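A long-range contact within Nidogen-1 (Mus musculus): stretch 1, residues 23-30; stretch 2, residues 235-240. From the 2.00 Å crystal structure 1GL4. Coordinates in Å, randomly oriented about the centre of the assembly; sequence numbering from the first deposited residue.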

# COMPACT_ATOMS: atom_id res chain seq x y z
N ASP A 23 -0.20 13.69 32.08
CA ASP A 23 0.13 12.79 33.18
C ASP A 23 -1.11 12.12 33.78
O ASP A 23 -2.20 12.68 33.77
CB ASP A 23 0.88 13.54 34.28
CG ASP A 23 2.25 14.00 33.84
OD1 ASP A 23 3.10 13.13 33.54
OD2 ASP A 23 2.49 15.22 33.80
N TYR A 24 -0.91 10.90 34.27
CA TYR A 24 -1.99 10.14 34.89
C TYR A 24 -1.45 9.44 36.13
O TYR A 24 -0.24 9.42 36.37
CB TYR A 24 -2.56 9.11 33.91
CG TYR A 24 -3.13 9.72 32.65
CD1 TYR A 24 -2.30 10.12 31.61
CD2 TYR A 24 -4.50 9.93 32.51
CE1 TYR A 24 -2.81 10.72 30.46
CE2 TYR A 24 -5.03 10.52 31.37
CZ TYR A 24 -4.18 10.92 30.35
OH TYR A 24 -4.69 11.52 29.22
N ALA A 25 -2.35 8.85 36.91
CA ALA A 25 -1.98 8.16 38.13
C ALA A 25 -0.76 7.26 37.95
O ALA A 25 0.25 7.42 38.64
CB ALA A 25 -3.16 7.34 38.64
N THR A 26 -0.85 6.33 37.01
CA THR A 26 0.23 5.37 36.76
C THR A 26 1.28 5.80 35.73
O THR A 26 2.35 5.19 35.66
CB THR A 26 -0.34 4.02 36.32
OG1 THR A 26 -1.24 4.21 35.22
CG2 THR A 26 -1.09 3.35 37.47
N GLY A 27 0.98 6.82 34.94
CA GLY A 27 1.95 7.26 33.95
C GLY A 27 1.41 8.31 33.00
O GLY A 27 0.35 8.89 33.24
N PHE A 28 2.13 8.55 31.92
CA PHE A 28 1.72 9.54 30.93
C PHE A 28 1.43 8.90 29.58
O PHE A 28 1.86 7.78 29.31
CB PHE A 28 2.82 10.59 30.75
CG PHE A 28 4.05 10.06 30.09
CD1 PHE A 28 4.98 9.31 30.81
CD2 PHE A 28 4.27 10.26 28.73
CE1 PHE A 28 6.10 8.77 30.19
CE2 PHE A 28 5.39 9.73 28.10
CZ PHE A 28 6.31 8.98 28.83
N CYS A 29 0.71 9.64 28.73
CA CYS A 29 0.37 9.20 27.38
C CYS A 29 0.51 10.39 26.42
O CYS A 29 0.39 11.55 26.83
CB CYS A 29 -1.07 8.67 27.31
SG CYS A 29 -1.38 7.15 28.26
N CYS A 30 0.76 10.08 25.15
CA CYS A 30 0.92 11.10 24.11
C CYS A 30 -0.31 11.14 23.21
O CYS A 30 -1.01 10.13 23.06
CB CYS A 30 2.13 10.79 23.24
SG CYS A 30 3.73 10.51 24.08
N GLU A 235 -0.13 -0.07 23.17
CA GLU A 235 -1.06 1.04 23.39
C GLU A 235 -0.77 1.60 24.78
O GLU A 235 -0.44 0.85 25.69
CB GLU A 235 -2.51 0.56 23.32
CG GLU A 235 -2.89 -0.13 22.01
CD GLU A 235 -4.34 -0.57 21.97
OE1 GLU A 235 -5.21 0.23 21.56
OE2 GLU A 235 -4.62 -1.71 22.39
N CYS A 236 -0.89 2.91 24.94
CA CYS A 236 -0.62 3.51 26.24
C CYS A 236 -1.55 2.92 27.29
O CYS A 236 -2.78 2.97 27.15
CB CYS A 236 -0.77 5.03 26.18
SG CYS A 236 0.04 5.87 27.58
N ALA A 237 -0.96 2.35 28.34
CA ALA A 237 -1.72 1.71 29.41
C ALA A 237 -2.26 2.66 30.47
O ALA A 237 -2.67 2.22 31.55
CB ALA A 237 -0.87 0.62 30.06
N HIS A 238 -2.27 3.95 30.17
CA HIS A 238 -2.78 4.93 31.12
C HIS A 238 -3.97 5.61 30.46
O HIS A 238 -4.50 5.10 29.46
CB HIS A 238 -1.68 5.94 31.46
CG HIS A 238 -0.37 5.29 31.80
ND1 HIS A 238 -0.21 4.46 32.89
CD2 HIS A 238 0.83 5.31 31.17
CE1 HIS A 238 1.02 3.99 32.91
NE2 HIS A 238 1.68 4.50 31.88
N ASP A 239 -4.41 6.73 31.01
CA ASP A 239 -5.56 7.44 30.45
C ASP A 239 -6.78 6.54 30.57
O ASP A 239 -7.32 6.04 29.58
CB ASP A 239 -5.31 7.78 28.97
CG ASP A 239 -6.39 8.68 28.39
OD1 ASP A 239 -7.58 8.31 28.46
OD2 ASP A 239 -6.04 9.75 27.86
N ASP A 240 -7.21 6.32 31.81
CA ASP A 240 -8.36 5.47 32.09
C ASP A 240 -9.57 5.89 31.26
O ASP A 240 -10.27 5.04 30.71
CB ASP A 240 -8.70 5.54 33.58
CG ASP A 240 -9.85 4.61 33.96
OD1 ASP A 240 -10.98 4.83 33.47
OD2 ASP A 240 -9.61 3.66 34.74
O HOH W 1 -2.70 1.68 34.76

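E235 lies out of reach of stretch 1, so the contact begins at C236. There the link is covalent: C236 SG and C29 SG are 2.0 Å apart, with a chi3 of -90°, close to the value at which sulfur lone-pair repulsion is least. Both CA-to-CB bonds point toward the opposing stretch, C236 with chi1 t and C29 with chi1 m, and the bridge joins residues 207 positions apart in sequence. C236 SG also lies 3.2 Å from F28 O, the carbonyl just before C29.

A237 contributes mainly through its backbone. Its CB points sideways, but A237 O accepts a hydrogen bond from a water at 3.3 Å, and the same water is 3.0 Å from T26 OG1. This bridge spans a gap too wide for a direct bond, since T26 OG1 and A237 O are 4.4 Å apart.

H238 has the largest area covered by the other stretch, 92 Å². Its ND1 is hydrogen-bonded to T26 OG1 at 2.6 Å, with the hydroxyl near the ring plane, where the nitrogen's lone pair or proton is directed. Over one face sits G27, whose CA is 3.4 Å from the ring centroid and only 7° off the normal, a CH-pi arrangement. An ideal CB on G27 would fall 2.1 Å from H238 NE2, a clash, so the close approach of G27 to the ring fits a residue without a side chain. G27 N approaches H238 ND1 to 3.3 Å, but the angle is too poor for a hydrogen bond.

D239 engages Y24 in two ways. Its CB lies 3.9 Å from the centroid of the Y24 ring, 27° off the normal and thus over the face, while Y24 OH lies 2.6 Å from D239 OD2, a weak hydrogen bond at best, since its proton has another acceptor within reach. D240 makes no contact with stretch 1, and the end of its side chain leads away.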